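Local structure of intimin (Escherichia coli, 6TPL) at residues Ser15-Gly20 with Val99-Ala104; Ser105-Lys110 with Lys129-Asp134. The protein is an outer-membrane adhesin whose extracellular passenger includes these two bacterial Ig-like domains, which probably help to hold its adhesive tip away from the bacterial surface. All blocks are in the same frame, centred on the assembly; numbering follows the deposited sequence.

Followed from the N terminus, the chain lays down strand 15-17 early in the first Ig-like domain, runs through the rest of that domain and returns along strand 91-99. Contact 1 closes this loop of 78 residues by pairing the edge strand with the last residue of strand 91-99, where the linker to the second domain begins. Contact 2 opens immediately afterwards and closes a much shorter loop, joining strands 105-111 and 124-132 of the second domain. The two loops follow in series, neither nested nor crossed. They meet at the domain junction, where Gln101 O lies 2.8 Å from Gly133 N, a probable hydrogen bond, and Ser15 packs on Thr107.

Contact 1: Ser15-Gly20 with Val99-Ala104; sequences SAKADG and VDQTKA
The parallel edge pairing of an Ig-like sheet, where strand 15-17 runs beside the end of strand 91-99, is reduced here to one bridge between Lys17 and Val99. Two backbone bonds flank Lys17: Val99 N donates to Ala16 O at 2.9 Å, and Ala18 N donates to Val99 O at 2.8 Å. Val99 thus uses both its N-H and its carbonyl on residues on either side of Lys17 in the neighbouring segment. Its CG2 branch rests 3.6 Å from Ala16 O, while the CB of Ala18 packs against the Val99 carbonyl. Beyond the bridge, Lys17 and Gln101 meet through their side chains. Gln101 OE1 lies 3.5 Å from Lys17 CD, with Gln101 CD and NE2 each 3.6 Å from the same carbon. From Gln101 CG the chain runs on extended (chi2 -170°), which places its CD, and the amide with it, beside Lys17 CD. The linker then folds into a type I turn from Asp100 to Lys103, where Asp100 OD1 accepts from both Thr102 N, at 2.8 Å, and Thr102 OG1, at 2.7 Å, both from one face of the carboxylate; the former bond makes an Asx turn. The strand pairing therefore rests on two backbone hydrogen bonds, the Lys17 methylene chain meets the amide of the exposed Gln101 in van der Waals contact with no hydrogen bond across it, and two donors on one carboxylate oxygen would restrict the linker's first turn.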
loop_
_atom_site.group_PDB
_atom_site.type_symbol
_atom_site.label_atom_id
_atom_site.label_comp_id
_atom_site.label_asym_id
_atom_site.label_seq_id
_atom_site.Cartn_x
_atom_site.Cartn_y
_atom_site.Cartn_z
ATOM N N SER A 15 -7.410 4.764 -0.943
ATOM C CA SER A 15 -7.898 5.269 0.333
ATOM C C SER A 15 -9.415 5.383 0.307
ATOM O O SER A 15 -10.047 5.356 -0.751
ATOM C CB SER A 15 -7.277 6.631 0.664
ATOM O OG SER A 15 -7.837 7.652 -0.146
ATOM N N ALA A 16 -9.986 5.516 1.499
ATOM C CA ALA A 16 -11.424 5.668 1.656
ATOM C C ALA A 16 -11.698 6.420 2.949
ATOM O O ALA A 16 -10.815 6.588 3.792
ATOM C CB ALA A 16 -12.146 4.318 1.672
ATOM N N LYS A 17 -12.942 6.868 3.096
ATOM C CA LYS A 17 -13.351 7.551 4.314
ATOM C C LYS A 17 -13.415 6.566 5.472
ATOM O O LYS A 17 -13.825 5.413 5.308
ATOM C CB LYS A 17 -14.712 8.219 4.121
ATOM C CG LYS A 17 -14.689 9.456 3.238
ATOM C CD LYS A 17 -16.084 10.044 3.069
ATOM C CE LYS A 17 -16.797 9.455 1.858
ATOM N NZ LYS A 17 -16.149 9.861 0.576
ATOM N N ALA A 18 -12.994 7.031 6.651
ATOM C CA ALA A 18 -13.001 6.209 7.854
ATOM C C ALA A 18 -14.368 6.285 8.519
ATOM O O ALA A 18 -14.460 6.493 9.732
ATOM C CB ALA A 18 -11.924 6.650 8.845
ATOM N N ASP A 19 -15.436 6.139 7.735
ATOM C CA ASP A 19 -16.806 6.205 8.233
ATOM C C ASP A 19 -17.440 4.835 8.410
ATOM O O ASP A 19 -18.603 4.751 8.819
ATOM C CB ASP A 19 -17.666 7.040 7.279
ATOM C CG ASP A 19 -17.687 6.477 5.865
ATOM O OD1 ASP A 19 -17.150 5.369 5.647
ATOM O OD2 ASP A 19 -18.238 7.148 4.967
ATOM N N GLY A 20 -16.710 3.765 8.108
ATOM C CA GLY A 20 -17.278 2.435 8.152
ATOM C C GLY A 20 -18.249 2.129 7.041
ATOM O O GLY A 20 -18.883 1.070 7.065
ATOM N N VAL A 99 -9.232 7.712 5.977
ATOM C CA VAL A 99 -8.943 9.074 6.395
ATOM C C VAL A 99 -10.185 9.700 7.010
ATOM O O VAL A 99 -11.322 9.316 6.711
ATOM C CB VAL A 99 -8.442 9.947 5.223
ATOM C CG1 VAL A 99 -7.088 9.472 4.726
ATOM C CG2 VAL A 99 -9.474 9.950 4.094
ATOM N N ASP A 100 -9.944 10.672 7.885
ATOM C CA ASP A 100 -10.955 11.637 8.300
ATOM C C ASP A 100 -11.073 12.681 7.195
ATOM O O ASP A 100 -10.150 13.472 6.980
ATOM C CB ASP A 100 -10.567 12.277 9.630
ATOM C CG ASP A 100 -11.596 13.282 10.119
ATOM O OD1 ASP A 100 -12.380 13.795 9.292
ATOM O OD2 ASP A 100 -11.619 13.566 11.331
ATOM N N GLN A 101 -12.205 12.681 6.490
ATOM C CA GLN A 101 -12.358 13.553 5.333
ATOM C C GLN A 101 -12.264 15.027 5.702
ATOM O O GLN A 101 -12.010 15.855 4.822
ATOM C CB GLN A 101 -13.694 13.282 4.647
ATOM C CG GLN A 101 -14.898 13.581 5.525
ATOM C CD GLN A 101 -16.201 13.095 4.928
ATOM O OE1 GLN A 101 -16.926 12.316 5.547
ATOM N NE2 GLN A 101 -16.511 13.558 3.725
ATOM N N THR A 102 -12.470 15.382 6.971
ATOM C CA THR A 102 -12.433 16.791 7.336
ATOM C C THR A 102 -11.018 17.308 7.552
ATOM O O THR A 102 -10.845 18.520 7.718
ATOM C CB THR A 102 -13.249 17.061 8.607
ATOM O OG1 THR A 102 -12.608 16.448 9.733
ATOM C CG2 THR A 102 -14.669 16.536 8.460
ATOM N N LYS A 103 -10.008 16.440 7.554
ATOM C CA LYS A 103 -8.648 16.834 7.898
ATOM C C LYS A 103 -7.680 16.493 6.772
ATOM O O LYS A 103 -7.750 15.408 6.186
ATOM C CB LYS A 103 -8.184 16.146 9.189
ATOM C CG LYS A 103 -9.017 16.466 10.412
ATOM C CD LYS A 103 -8.659 15.553 11.575
ATOM C CE LYS A 103 -7.309 15.900 12.183
ATOM N NZ LYS A 103 -6.967 14.974 13.302
ATOM N N ALA A 104 -6.766 17.425 6.487
ATOM C CA ALA A 104 -5.690 17.187 5.529
ATOM C C ALA A 104 -4.893 15.958 5.949
ATOM O O ALA A 104 -4.185 15.985 6.961
ATOM C CB ALA A 104 -4.780 18.416 5.410
#

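Contact 2: Ser105-Lys110 with Lys129-Asp134; sequences SITEIK and KVMKGD
Thr107 lies across the side chain of Met131 at about a right angle, its OG1 3.5 Å from Met131 CG and its CG2 3.7 Å from both Met131 CB and Met131 CG. A chi1 of 58° places OG1 between the backbone N and carbonyl carbon and CG2 anti to the carbonyl carbon, a rotamer that turns both branches onto Met131 CG. Farther along, Glu108 crosses Lys129 obliquely. Here the aliphatic portions touch, Glu108 CG coming to 3.4 Å from Lys129 CB, whereas the charged ends are joined through water: it donates to Glu108 OE2 and accepts from Lys129 NZ, each at 3.2 Å. Glu108 OE2 also bonds to Thr14 OG1 of the preceding Ig-like domain, which draws this carboxylate into the domain junction, with a bound magnesium ion nearby. An alanine in place of Glu108 would probably leave the bridging water and Thr14 OG1 without this carboxylate partner, and open a gap beside Lys129 CB. The backbones form an antiparallel pair of the second domain's sheet, interrupted by a beta bulge: the register shifts by one residue between Ile106 and Glu108. Ser105 and Met131 exchange both backbone bonds before it, and Thr107 N donates to Lys129 O at 2.8 Å within it. Past the bulge, Lys129 N donates to Glu108 O. On the face opposite Ser105, Glu108, Lys129 and Met131, Ile106 CG1 approaches Val130 CG2 at 4.2 Å, and Ile106 also packs on Val128 and Val189.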
loop_
_atom_site.group_PDB
_atom_site.type_symbol
_atom_site.label_atom_id
_atom_site.label_comp_id
_atom_site.label_asym_id
_atom_site.label_seq_id
_atom_site.Cartn_x
_atom_site.Cartn_y
_atom_site.Cartn_z
ATOM N N SER A 105 -5.013 14.867 5.189
ATOM C CA SER A 105 -4.410 13.593 5.551
ATOM C C SER A 105 -3.695 12.992 4.350
ATOM O O SER A 105 -4.126 13.153 3.207
ATOM C CB SER A 105 -5.466 12.585 6.056
ATOM O OG SER A 105 -6.375 13.176 6.967
ATOM N N ILE A 106 -2.603 12.279 4.623
ATOM C CA ILE A 106 -1.980 11.464 3.590
ATOM C C ILE A 106 -2.958 10.378 3.159
ATOM O O ILE A 106 -3.518 9.656 3.992
ATOM C CB ILE A 106 -0.672 10.841 4.093
ATOM C CG1 ILE A 106 0.369 11.920 4.351
ATOM C CG2 ILE A 106 -0.146 9.851 3.067
ATOM C CD1 ILE A 106 1.618 11.429 5.060
ATOM N N THR A 107 -3.170 10.260 1.850
ATOM C CA THR A 107 -4.039 9.228 1.301
ATOM C C THR A 107 -3.282 8.132 0.574
ATOM O O THR A 107 -3.844 7.051 0.367
ATOM C CB THR A 107 -5.067 9.841 0.336
ATOM O OG1 THR A 107 -4.385 10.524 -0.720
ATOM C CG2 THR A 107 -5.984 10.802 1.076
ATOM N N GLU A 108 -2.032 8.374 0.189
ATOM C CA GLU A 108 -1.254 7.333 -0.459
ATOM C C GLU A 108 0.234 7.634 -0.343
ATOM O O GLU A 108 0.651 8.780 -0.156
ATOM C CB GLU A 108 -1.659 7.179 -1.929
ATOM C CG GLU A 108 -1.878 8.493 -2.684
ATOM C CD GLU A 108 -2.117 8.276 -4.175
ATOM O OE1 GLU A 108 -1.160 8.456 -4.954
ATOM O OE2 GLU A 108 -3.248 7.906 -4.539
ATOM N N ILE A 109 1.022 6.568 -0.457
ATOM C CA ILE A 109 2.477 6.634 -0.485
ATOM C C ILE A 109 2.917 5.512 -1.419
ATOM O O ILE A 109 2.539 4.350 -1.228
ATOM C CB ILE A 109 3.081 6.509 0.927
ATOM C CG1 ILE A 109 4.600 6.558 0.847
ATOM C CG2 ILE A 109 2.604 5.244 1.592
ATOM C CD1 ILE A 109 5.271 6.929 2.145
ATOM N N LYS A 110 3.661 5.854 -2.468
ATOM C CA LYS A 110 4.070 4.902 -3.492
ATOM C C LYS A 110 5.569 5.020 -3.729
ATOM O O LYS A 110 6.126 6.120 -3.679
ATOM C CB LYS A 110 3.315 5.145 -4.807
ATOM C CG LYS A 110 1.804 4.971 -4.719
ATOM C CD LYS A 110 1.154 5.312 -6.054
ATOM C CE LYS A 110 -0.359 5.188 -6.012
ATOM N NZ LYS A 110 -0.963 5.497 -7.342
ATOM N N LYS A 129 0.512 11.652 -1.412
ATOM C CA LYS A 129 -0.590 12.545 -1.738
ATOM C C LYS A 129 -1.333 12.905 -0.459
ATOM O O LYS A 129 -1.522 12.059 0.419
ATOM C CB LYS A 129 -1.555 11.911 -2.741
ATOM C CG LYS A 129 -2.445 12.918 -3.450
ATOM C CD LYS A 129 -3.445 12.225 -4.358
ATOM C CE LYS A 129 -4.194 13.218 -5.232
ATOM N NZ LYS A 129 -5.126 12.518 -6.164
ATOM N N VAL A 130 -1.747 14.165 -0.362
ATOM C CA VAL A 130 -2.496 14.675 0.779
ATOM C C VAL A 130 -3.824 15.209 0.270
ATOM O O VAL A 130 -3.859 15.959 -0.712
ATOM C CB VAL A 130 -1.718 15.779 1.517
ATOM C CG1 VAL A 130 -2.539 16.303 2.676
ATOM C CG2 VAL A 130 -0.380 15.253 1.991
ATOM N N MET A 131 -4.911 14.853 0.953
ATOM C CA MET A 131 -6.237 15.277 0.533
ATOM C C MET A 131 -7.076 15.682 1.738
ATOM O O MET A 131 -6.815 15.289 2.877
ATOM C CB MET A 131 -6.954 14.170 -0.254
ATOM C CG MET A 131 -6.107 13.561 -1.353
ATOM S SD MET A 131 -7.039 12.421 -2.406
ATOM C CE MET A 131 -8.049 13.553 -3.357
ATOM N N LYS A 132 -8.088 16.502 1.458
ATOM C CA LYS A 132 -9.085 16.932 2.429
ATOM C C LYS A 132 -10.370 17.146 1.645
ATOM O O LYS A 132 -10.342 17.773 0.582
ATOM C CB LYS A 132 -8.661 18.219 3.145
ATOM C CG LYS A 132 -9.667 18.726 4.173
ATOM C CD LYS A 132 -9.090 19.897 4.965
ATOM C CE LYS A 132 -8.531 20.975 4.042
ATOM N NZ LYS A 132 -8.040 22.172 4.779
ATOM N N GLY A 133 -11.474 16.598 2.139
ATOM C CA GLY A 133 -12.719 16.670 1.393
ATOM C C GLY A 133 -12.650 16.000 0.039
ATOM O O GLY A 133 -13.360 16.405 -0.889
ATOM N N ASP A 134 -11.809 14.974 -0.095
ATOM C CA ASP A 134 -11.599 14.245 -1.343
ATOM C C ASP A 134 -10.973 15.116 -2.423
ATOM O O ASP A 134 -11.021 14.773 -3.609
ATOM C CB ASP A 134 -12.903 13.627 -1.856
ATOM C CG ASP A 134 -12.974 12.134 -1.606
ATOM O OD1 ASP A 134 -13.792 11.700 -0.768
ATOM O OD2 ASP A 134 -12.196 11.393 -2.241
HETATM O O HOH W 1 -3.471 9.925 -7.043
#